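Local coordinates for CRISPR-associated protein, Cse1 family (Acidimicrobium ferrooxidans, PDB 4H3T) that probably serves as the large Cse1 subunit of the type I-E CRISPR Cascade complex, which takes part in recognising invading DNA, at residues G25-V30 against G44-F49; A64-R69 against A236-P241; N129-Y134 against V165-F170. The protein carries 1 engineered substitution. All blocks are in the same frame, centred on the assembly; numbering follows the deposited sequence.

Interaction 1: residues G25-V30 against G44-F49; sequences GRRSEV and GFDVDF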
loop_
_atom_site.group_PDB
_atom_site.type_symbol
_atom_site.label_atom_id
_atom_site.label_comp_id
_atom_site.label_asym_id
_atom_site.label_seq_id
_atom_site.Cartn_x
_atom_site.Cartn_y
_atom_site.Cartn_z
ATOM N N GLY A 25 -17.595 -13.313 -12.727
ATOM C CA GLY A 25 -16.336 -13.984 -13.021
ATOM C C GLY A 25 -15.565 -13.446 -14.206
ATOM O O GLY A 25 -14.385 -13.751 -14.329
ATOM N N ARG A 26 -16.191 -12.653 -15.094
ATOM C CA ARG A 26 -15.446 -12.061 -16.216
ATOM C C ARG A 26 -14.303 -11.188 -15.747
ATOM O O ARG A 26 -14.406 -10.499 -14.726
ATOM C CB ARG A 26 -16.319 -11.185 -17.141
ATOM C CG ARG A 26 -17.403 -11.870 -17.949
ATOM C CD ARG A 26 -18.238 -10.788 -18.664
ATOM N NE ARG A 26 -19.208 -10.188 -17.738
ATOM C CZ ARG A 26 -19.602 -8.915 -17.704
ATOM N NH1 ARG A 26 -19.131 -8.038 -18.587
ATOM N NH2 ARG A 26 -20.489 -8.512 -16.798
ATOM N N ARG A 27 -13.236 -11.193 -16.528
ATOM C CA ARG A 27 -12.042 -10.370 -16.341
ATOM C C ARG A 27 -11.761 -9.665 -17.645
ATOM O O ARG A 27 -11.517 -10.324 -18.649
ATOM C CB ARG A 27 -10.839 -11.216 -15.890
ATOM C CG ARG A 27 -11.045 -11.810 -14.538
ATOM C CD ARG A 27 -10.006 -12.852 -14.222
ATOM N NE ARG A 27 -8.807 -12.286 -13.627
ATOM C CZ ARG A 27 -7.768 -12.996 -13.183
ATOM N NH1 ARG A 27 -7.768 -14.323 -13.277
ATOM N NH2 ARG A 27 -6.715 -12.379 -12.647
ATOM N N SER A 28 -11.910 -8.336 -17.659
ATOM C CA SER A 28 -11.715 -7.540 -18.877
ATOM C C SER A 28 -11.408 -6.073 -18.522
ATOM O O SER A 28 -11.336 -5.696 -17.347
ATOM C CB SER A 28 -12.913 -7.650 -19.819
ATOM O OG SER A 28 -14.099 -7.076 -19.303
ATOM N N GLU A 29 -11.090 -5.299 -19.521
ATOM C CA GLU A 29 -10.765 -3.888 -19.357
ATOM C C GLU A 29 -11.952 -3.044 -19.607
ATOM O O GLU A 29 -12.737 -3.341 -20.500
ATOM C CB GLU A 29 -9.633 -3.484 -20.295
ATOM C CG GLU A 29 -8.329 -4.055 -19.827
ATOM C CD GLU A 29 -7.180 -3.781 -20.778
ATOM O OE1 GLU A 29 -7.376 -3.049 -21.770
ATOM O OE2 GLU A 29 -6.084 -4.323 -20.541
ATOM N N VAL A 30 -12.115 -1.965 -18.828
ATOM C CA VAL A 30 -13.248 -1.059 -19.033
ATOM C C VAL A 30 -12.731 0.384 -19.179
ATOM O O VAL A 30 -11.600 0.703 -18.803
ATOM C CB VAL A 30 -14.298 -1.182 -17.894
ATOM C CG1 VAL A 30 -14.951 -2.562 -17.901
ATOM C CG2 VAL A 30 -13.707 -0.863 -16.494
ATOM N N GLY A 44 -13.758 -5.660 -8.230
ATOM C CA GLY A 44 -12.675 -4.714 -8.048
ATOM C C GLY A 44 -11.692 -4.721 -9.177
ATOM O O GLY A 44 -11.912 -5.359 -10.205
ATOM N N PHE A 45 -10.616 -3.958 -8.979
ATOM C CA PHE A 45 -9.498 -3.877 -9.897
ATOM C C PHE A 45 -8.861 -5.224 -10.049
ATOM O O PHE A 45 -8.888 -5.979 -9.134
ATOM C CB PHE A 45 -8.449 -2.870 -9.415
ATOM C CG PHE A 45 -8.852 -1.439 -9.640
ATOM C CD1 PHE A 45 -8.930 -0.917 -10.926
ATOM C CD2 PHE A 45 -9.138 -0.601 -8.567
ATOM C CE1 PHE A 45 -9.327 0.409 -11.129
ATOM C CE2 PHE A 45 -9.574 0.702 -8.778
ATOM C CZ PHE A 45 -9.640 1.206 -10.035
ATOM N N ASP A 46 -8.273 -5.523 -11.219
ATOM C CA ASP A 46 -7.630 -6.794 -11.475
ATOM C C ASP A 46 -6.292 -6.500 -12.137
ATOM O O ASP A 46 -6.066 -6.849 -13.280
ATOM C CB ASP A 46 -8.567 -7.614 -12.353
ATOM C CG ASP A 46 -7.999 -8.966 -12.727
ATOM O OD1 ASP A 46 -7.248 -9.519 -11.932
ATOM O OD2 ASP A 46 -8.329 -9.467 -13.809
ATOM N N VAL A 47 -5.405 -5.800 -11.420
ATOM C CA VAL A 47 -4.179 -5.316 -12.060
ATOM C C VAL A 47 -3.059 -6.356 -11.995
ATOM O O VAL A 47 -3.017 -7.177 -11.124
ATOM C CB VAL A 47 -3.716 -3.940 -11.532
ATOM C CG1 VAL A 47 -4.789 -2.872 -11.760
ATOM C CG2 VAL A 47 -3.319 -4.001 -10.089
ATOM N N ASP A 48 -2.083 -6.133 -12.834
ATOM C CA ASP A 48 -0.939 -6.950 -13.179
ATOM C C ASP A 48 0.339 -6.635 -12.301
ATOM O O ASP A 48 1.302 -7.394 -12.300
ATOM C CB ASP A 48 -0.637 -6.646 -14.721
ATOM C CG ASP A 48 -0.975 -5.205 -15.318
ATOM O OD1 ASP A 48 -0.012 -4.534 -15.838
ATOM O OD2 ASP A 48 -2.263 -4.706 -15.216
ATOM N N PHE A 49 0.355 -5.501 -11.613
ATOM C CA PHE A 49 1.527 -5.073 -10.851
ATOM C C PHE A 49 1.041 -4.257 -9.678
ATOM O O PHE A 49 0.119 -3.484 -9.850
ATOM C CB PHE A 49 2.480 -4.307 -11.804
ATOM C CG PHE A 49 3.819 -4.060 -11.149
ATOM C CD1 PHE A 49 4.780 -5.065 -11.102
ATOM C CD2 PHE A 49 4.043 -2.903 -10.409
ATOM C CE1 PHE A 49 5.990 -4.861 -10.448
ATOM C CE2 PHE A 49 5.216 -2.727 -9.703
ATOM C CZ PHE A 49 6.202 -3.692 -9.745
#
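The guanidinium of Arg-27 and the carboxylate of Asp-46 meet edge on: CG of Asp-46 lies in the guanidinium plane at its rim, so the acid takes the side bearing NE and NH2 and neither face. The two planes are turned 41° apart, and that twist shows in the two bonds. Arg-27 NH2 reaches Asp-46 OD1 at 3.0 Å on the syn lone pair, whereas Arg-27 NE, 2.9 Å from Asp-46 OD2, approaches from above the carboxylate plane. Both bonds are nearly straight, and together they make a side-on, two-nitrogen salt bridge, one nitrogen to each oxygen.

The side chains cross at about a right angle. Asp-46 carries CG anti to its backbone N (chi1 179°), which directs the carboxylate at the arginine, and the Arg-27 chain bends at chi3 (87°) to turn its NE edge toward the carboxylate. OD2 of Asp-46 also rests against the arginine's aliphatic part, 3.7 Å from Arg-27 CG. Replacing Asp-46 with an alanine would probably leave the Arg-27 guanidinium free to turn, without its carboxylate mate beside the like charge of Arg-21, whose NH2 lies close to Arg-27 NH1.

The pair is a surface contact, and the nearest backbones, at Arg-27 and Asp-46, are 7.5 Å apart between CA atoms, too far for direct strand pairing. Strand 18-22 fills the interval: Ser-28 bonds through its backbone to Val-20, and Asp-46 likewise to Pro-19. The arrangement is thus a salt bridge reaching across the central strand 18-22 of a three-stranded antiparallel sheet of order 2-1-3, from the start of one outer strand, 27-30, to the residue just beyond the other, 42-45.

Interaction 2: residues A64-R69 against A236-P241; sequences AYRILR and AWERDP
Charge pairing carries this contact, and it joins Arg-66 to Glu-238 through two bonds. NE of Arg-66 donates to OE2 of Glu-238 at 2.8 Å with an N-H...O angle of 162°, and the acceptor sits in the guanidinium plane. The second bond, from Arg-66 NH2 to Glu-238 OE1, is equally short at 2.8 Å but more bent, at 133°, and its acceptor is tilted from that plane. Both oxygens are met on their syn sides, NE lying somewhat out of the carboxylate plane. The planes of the two groups stand 49° apart, and the twist goes with a straighter bond at NE than at NH2.

The side chains come from opposite directions. Arg-66 bends at chi2 and chi3, which turns the NE edge of the guanidinium to the carboxylate, while Glu-238 runs extended beyond CG to meet it. The bend adds van der Waals contact: OE2 of Glu-238 lies 3.5 Å from CG of Arg-66.

In the fold, the bridge ties the C-terminal part of helix 52-68, a turn before Arg-69 leaves helical geometry with positive phi, to the long loop between helix 210-217 and strand 248-249. It thus closes 166 intervening residues at the surface.

A hydroxyl from helix 88-98 adds hydrogen bonds: that of Tyr-94 bonds to Glu-238 OE2, which therefore has two partners, and also to NE1 of Trp-237; this tyrosine probably helps position the carboxylate for Arg-66.

Nonpolar packing flanks the pair, with the buried Trp-237 ring on Leu-59 and Leu-63 of helix 52-68, and the Arg-66 chain against Val-234 and Pro-235.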
loop_
_atom_site.group_PDB
_atom_site.type_symbol
_atom_site.label_atom_id
_atom_site.label_comp_id
_atom_site.label_asym_id
_atom_site.label_seq_id
_atom_site.Cartn_x
_atom_site.Cartn_y
_atom_site.Cartn_z
ATOM N N ALA A 64 -14.612 10.501 -8.932
ATOM C CA ALA A 64 -15.872 10.342 -8.185
ATOM C C ALA A 64 -16.283 11.624 -7.471
ATOM O O ALA A 64 -17.436 12.027 -7.618
ATOM C CB ALA A 64 -15.771 9.208 -7.193
ATOM N N TYR A 65 -15.346 12.299 -6.747
ATOM C CA TYR A 65 -15.687 13.561 -6.065
ATOM C C TYR A 65 -16.204 14.625 -7.040
ATOM O O TYR A 65 -17.113 15.424 -6.704
ATOM C CB TYR A 65 -14.468 14.114 -5.314
ATOM C CG TYR A 65 -14.199 13.452 -3.999
ATOM C CD1 TYR A 65 -15.042 13.663 -2.904
ATOM C CD2 TYR A 65 -13.004 12.770 -3.780
ATOM C CE1 TYR A 65 -14.722 13.170 -1.637
ATOM C CE2 TYR A 65 -12.669 12.286 -2.533
ATOM C CZ TYR A 65 -13.531 12.477 -1.455
ATOM O OH TYR A 65 -13.185 11.920 -0.231
ATOM N N ARG A 66 -15.643 14.641 -8.263
ATOM C CA ARG A 66 -16.042 15.627 -9.282
ATOM C C ARG A 66 -17.347 15.236 -9.933
ATOM O O ARG A 66 -18.175 16.134 -10.194
ATOM C CB ARG A 66 -14.947 15.832 -10.351
ATOM C CG ARG A 66 -13.596 16.366 -9.839
ATOM C CD ARG A 66 -13.777 17.700 -9.110
ATOM N NE ARG A 66 -14.183 18.741 -10.054
ATOM C CZ ARG A 66 -14.721 19.916 -9.736
ATOM N NH1 ARG A 66 -15.002 20.212 -8.466
ATOM N NH2 ARG A 66 -14.974 20.808 -10.678
ATOM N N ILE A 67 -17.546 13.934 -10.240
ATOM C CA ILE A 67 -18.820 13.514 -10.858
ATOM C C ILE A 67 -19.956 13.701 -9.842
ATOM O O ILE A 67 -21.024 14.163 -10.193
ATOM C CB ILE A 67 -18.754 12.039 -11.344
ATOM C CG1 ILE A 67 -17.867 11.876 -12.593
ATOM C CG2 ILE A 67 -20.155 11.498 -11.609
ATOM C CD1 ILE A 67 -17.376 10.440 -12.833
ATOM N N LEU A 68 -19.759 13.252 -8.602
ATOM C CA LEU A 68 -20.830 13.316 -7.611
ATOM C C LEU A 68 -20.980 14.719 -6.978
ATOM O O LEU A 68 -21.966 14.965 -6.257
ATOM C CB LEU A 68 -20.502 12.256 -6.526
ATOM C CG LEU A 68 -20.424 10.794 -7.066
ATOM C CD1 LEU A 68 -19.890 9.856 -5.991
ATOM C CD2 LEU A 68 -21.765 10.279 -7.533
ATOM N N ARG A 69 -19.988 15.627 -7.176
ATOM C CA ARG A 69 -19.985 16.964 -6.575
ATOM C C ARG A 69 -20.151 16.769 -5.080
ATOM O O ARG A 69 -20.861 17.468 -4.410
ATOM C CB ARG A 69 -21.070 17.858 -7.199
ATOM C CG ARG A 69 -20.804 17.973 -8.702
ATOM C CD ARG A 69 -21.653 18.979 -9.449
ATOM N NE ARG A 69 -21.543 20.331 -8.891
ATOM C CZ ARG A 69 -20.517 21.174 -9.053
ATOM N NH1 ARG A 69 -20.548 22.381 -8.494
ATOM N NH2 ARG A 69 -19.444 20.809 -9.760
ATOM N N ALA A 236 -6.063 17.340 -11.984
ATOM C CA ALA A 236 -5.093 17.818 -12.952
ATOM C C ALA A 236 -5.698 18.123 -14.340
ATOM O O ALA A 236 -5.301 19.122 -14.952
ATOM C CB ALA A 236 -3.943 16.838 -13.083
ATOM N N TRP A 237 -6.620 17.291 -14.806
ATOM C CA TRP A 237 -7.253 17.452 -16.130
ATOM C C TRP A 237 -8.269 18.584 -16.160
ATOM O O TRP A 237 -8.669 18.930 -17.245
ATOM C CB TRP A 237 -7.909 16.155 -16.652
ATOM C CG TRP A 237 -8.966 15.627 -15.767
ATOM C CD1 TRP A 237 -10.242 16.104 -15.608
ATOM C CD2 TRP A 237 -8.782 14.618 -14.776
ATOM N NE1 TRP A 237 -10.897 15.357 -14.684
ATOM C CE2 TRP A 237 -10.006 14.473 -14.104
ATOM C CE3 TRP A 237 -7.716 13.780 -14.433
ATOM C CZ2 TRP A 237 -10.177 13.556 -13.077
ATOM C CZ3 TRP A 237 -7.893 12.876 -13.408
ATOM C CH2 TRP A 237 -9.141 12.730 -12.789
ATOM N N GLU A 238 -8.649 19.199 -15.021
ATOM C CA GLU A 238 -9.481 20.398 -15.006
ATOM C C GLU A 238 -8.606 21.593 -14.895
ATOM O O GLU A 238 -9.072 22.678 -15.078
ATOM C CB GLU A 238 -10.504 20.392 -13.850
ATOM C CG GLU A 238 -11.552 19.309 -14.027
ATOM C CD GLU A 238 -12.701 19.447 -13.066
ATOM O OE1 GLU A 238 -13.044 20.587 -12.697
ATOM O OE2 GLU A 238 -13.258 18.405 -12.667
ATOM N N ARG A 239 -7.335 21.427 -14.553
ATOM C CA ARG A 239 -6.430 22.576 -14.431
ATOM C C ARG A 239 -5.786 22.868 -15.799
ATOM O O ARG A 239 -5.867 22.072 -16.738
ATOM C CB ARG A 239 -5.380 22.252 -13.335
ATOM C CG ARG A 239 -6.044 22.005 -11.981
ATOM C CD ARG A 239 -5.173 21.171 -10.995
ATOM N NE ARG A 239 -4.523 22.076 -10.063
ATOM C CZ ARG A 239 -4.995 22.455 -8.883
ATOM N NH1 ARG A 239 -4.328 23.328 -8.149
ATOM N NH2 ARG A 239 -6.115 21.931 -8.407
ATOM N N ASP A 240 -5.192 24.018 -15.917
ATOM C CA ASP A 240 -4.426 24.336 -17.109
ATOM C C ASP A 240 -3.325 23.280 -17.315
ATOM O O ASP A 240 -2.700 22.852 -16.325
ATOM C CB ASP A 240 -3.735 25.683 -16.979
ATOM C CG ASP A 240 -4.653 26.881 -16.967
ATOM O OD1 ASP A 240 -5.804 26.752 -17.443
ATOM O OD2 ASP A 240 -4.235 27.927 -16.450
ATOM N N PRO A 241 -3.105 22.868 -18.556
ATOM C CA PRO A 241 -2.035 21.911 -18.815
ATOM C C PRO A 241 -0.690 22.469 -18.357
ATOM O O PRO A 241 -0.449 23.673 -18.443
ATOM C CB PRO A 241 -2.060 21.728 -20.352
ATOM C CG PRO A 241 -2.884 22.845 -20.859
ATOM C CD PRO A 241 -3.781 23.294 -19.801
#

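Interaction 3: residues N129-Y134 against V165-F170; sequences NSLVAY and VERHAF
Arg-167 is sent toward the loop by a first torsion that sets CG anti to the backbone N (chi1 -170°), and a bend at chi2 (52°) then turns the guanidinium to the carbonyl of Ser-130. CD1 of Leu-131 comes to 4.0 Å from Arg-167 CB.

The guanidinium presents its edge to the 3-10 segment 129-131, in the loop that follows strand 126-127. NH2 of Arg-167 gives the stronger bond, 2.8 Å to Ser-130 O, lying in the carbonyl plane on a lone pair with an N-H...O angle of 156°. NH1 adds a weak bond to the same oxygen. Ser-130 O is thus held by two nitrogens of one group, and NH1 also makes a salt bridge to Asp-175. Leu-131 and Arg-167 both touch Ile-283 of strand 275-289.

A water completes the join. It accepts from Arg-167 NH2 at 2.9 Å and donates to Leu-131 O, 2.6 Å away, and to Glu-166 OE1, 2.8 Å away. The other carboxylate oxygen of Glu-166, OE2, bonds to Thr-51 OG1 and touches Ala-133 CB at 3.8 Å.

Two backbone carbonyls of the loop therefore find donors in a helix side chain and a water, as suits a partly buried site. The polar part of the join to helix 157-170 thus uses main-chain carbonyls, while Leu-131 adds an apolar contact.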
loop_
_atom_site.group_PDB
_atom_site.type_symbol
_atom_site.label_atom_id
_atom_site.label_comp_id
_atom_site.label_asym_id
_atom_site.label_seq_id
_atom_site.Cartn_x
_atom_site.Cartn_y
_atom_site.Cartn_z
ATOM N N ASN A 129 9.457 0.959 -22.945
ATOM C CA ASN A 129 9.656 -0.009 -21.867
ATOM C C ASN A 129 10.152 0.700 -20.569
ATOM O O ASN A 129 9.844 0.224 -19.490
ATOM C CB ASN A 129 10.653 -1.087 -22.345
ATOM C CG ASN A 129 10.799 -2.170 -21.349
ATOM O OD1 ASN A 129 11.869 -2.330 -20.749
ATOM N ND2 ASN A 129 9.715 -2.931 -21.170
ATOM N N SER A 130 10.820 1.878 -20.668
ATOM C CA SER A 130 11.239 2.665 -19.474
ATOM C C SER A 130 10.017 3.137 -18.604
ATOM O O SER A 130 10.185 3.502 -17.432
ATOM C CB SER A 130 12.064 3.874 -19.912
ATOM O OG SER A 130 11.222 4.788 -20.589
ATOM N N LEU A 131 8.792 3.184 -19.180
ATOM C CA LEU A 131 7.583 3.569 -18.421
ATOM C C LEU A 131 7.055 2.379 -17.605
ATOM O O LEU A 131 6.301 2.544 -16.666
ATOM C CB LEU A 131 6.531 4.026 -19.476
ATOM C CG LEU A 131 5.369 4.856 -19.132
ATOM C CD1 LEU A 131 5.709 6.109 -18.354
ATOM C CD2 LEU A 131 4.620 5.168 -20.394
ATOM N N VAL A 132 7.501 1.171 -17.915
ATOM C CA VAL A 132 7.025 -0.026 -17.202
ATOM C C VAL A 132 7.820 -0.220 -15.935
ATOM O O VAL A 132 9.029 -0.201 -16.009
ATOM C CB VAL A 132 7.145 -1.261 -18.107
ATOM C CG1 VAL A 132 6.808 -2.562 -17.355
ATOM C CG2 VAL A 132 6.288 -1.094 -19.386
ATOM N N ALA A 133 7.160 -0.468 -14.778
ATOM C CA ALA A 133 7.856 -0.832 -13.549
ATOM C C ALA A 133 8.001 -2.352 -13.548
ATOM O O ALA A 133 7.013 -3.072 -13.855
ATOM C CB ALA A 133 7.054 -0.417 -12.328
ATOM N N TYR A 134 9.135 -2.830 -13.093
ATOM C CA TYR A 134 9.398 -4.267 -12.904
ATOM C C TYR A 134 9.610 -4.570 -11.382
ATOM O O TYR A 134 9.859 -3.673 -10.554
ATOM C CB TYR A 134 10.596 -4.706 -13.773
ATOM C CG TYR A 134 10.235 -4.733 -15.254
ATOM C CD1 TYR A 134 9.512 -5.793 -15.796
ATOM C CD2 TYR A 134 10.593 -3.687 -16.102
ATOM C CE1 TYR A 134 9.139 -5.805 -17.140
ATOM C CE2 TYR A 134 10.300 -3.729 -17.466
ATOM C CZ TYR A 134 9.546 -4.778 -17.979
ATOM O OH TYR A 134 9.195 -4.804 -19.318
ATOM N N VAL A 165 -0.189 6.850 -15.356
ATOM C CA VAL A 165 -0.828 7.149 -14.115
ATOM C C VAL A 165 0.056 6.683 -12.980
ATOM O O VAL A 165 0.315 7.425 -12.039
ATOM C CB VAL A 165 -2.240 6.537 -14.043
ATOM C CG1 VAL A 165 -2.844 6.775 -12.636
ATOM C CG2 VAL A 165 -3.150 7.174 -15.104
ATOM N N GLU A 166 0.638 5.514 -13.125
ATOM C CA GLU A 166 1.511 4.990 -12.096
ATOM C C GLU A 166 2.788 5.789 -11.968
ATOM O O GLU A 166 3.255 5.989 -10.839
ATOM C CB GLU A 166 1.822 3.495 -12.394
ATOM C CG GLU A 166 2.585 2.727 -11.300
ATOM C CD GLU A 166 4.102 2.706 -11.383
ATOM O OE1 GLU A 166 4.654 3.484 -12.188
ATOM O OE2 GLU A 166 4.743 1.975 -10.587
ATOM N N ARG A 167 3.395 6.227 -13.089
ATOM C CA ARG A 167 4.709 6.853 -13.017
ATOM C C ARG A 167 4.675 8.218 -12.344
ATOM O O ARG A 167 5.650 8.594 -11.725
ATOM C CB ARG A 167 5.338 6.935 -14.413
ATOM C CG ARG A 167 6.780 7.348 -14.390
ATOM C CD ARG A 167 7.665 6.532 -13.473
ATOM N NE ARG A 167 9.024 6.557 -13.983
ATOM C CZ ARG A 167 9.531 5.702 -14.849
ATOM N NH1 ARG A 167 10.763 5.882 -15.329
ATOM N NH2 ARG A 167 8.807 4.679 -15.284
ATOM N N HIS A 168 3.598 8.971 -12.486
ATOM C CA HIS A 168 3.496 10.255 -11.796
ATOM C C HIS A 168 3.513 10.116 -10.278
ATOM O O HIS A 168 3.984 11.026 -9.572
ATOM C CB HIS A 168 2.217 10.965 -12.165
ATOM C CG HIS A 168 2.277 11.734 -13.429
ATOM N ND1 HIS A 168 2.979 12.901 -13.510
ATOM C CD2 HIS A 168 1.797 11.415 -14.661
ATOM C CE1 HIS A 168 2.805 13.333 -14.754
ATOM N NE2 HIS A 168 2.135 12.443 -15.491
ATOM N N ALA A 169 3.063 8.963 -9.768
ATOM C CA ALA A 169 2.926 8.675 -8.329
ATOM C C ALA A 169 4.088 7.861 -7.747
ATOM O O ALA A 169 4.331 7.959 -6.562
ATOM C CB ALA A 169 1.604 7.888 -8.124
ATOM N N PHE A 170 4.703 6.947 -8.527
ATOM C CA PHE A 170 5.667 5.983 -8.009
ATOM C C PHE A 170 7.055 6.097 -8.657
ATOM O O PHE A 170 7.855 5.233 -8.461
ATOM C CB PHE A 170 5.136 4.541 -8.227
ATOM C CG PHE A 170 4.149 4.088 -7.186
ATOM C CD1 PHE A 170 4.586 3.587 -5.983
ATOM C CD2 PHE A 170 2.781 4.079 -7.452
ATOM C CE1 PHE A 170 3.681 3.110 -5.018
ATOM C CE2 PHE A 170 1.868 3.570 -6.489
ATOM C CZ PHE A 170 2.341 3.091 -5.283
HETATM O O HOH W 1 6.551 3.261 -14.173
#

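In the fold
Interactions 1 and 2 are surface contacts, each a side-on arginine-carboxylate bridge, whereas interaction 3 is partly buried and replaces ion pairing across its segments with carbonyl, water and apolar contacts. Interaction 1 spans a small sheet whose strand 42-45 is followed in the chain by helix 52-68, the element interaction 2 holds; their nearest atoms nevertheless stay about 10 Å apart. Interactions 1 and 3 touch through Phe-49, whose CE2 packs 3.9 Å from Ala-133 CB. Interaction 3 is nested within the chain loop that interaction 2 closes, without touching it. Glu-29 and Arg-162 add a salt bridge between strand 27-30 and helix 157-170.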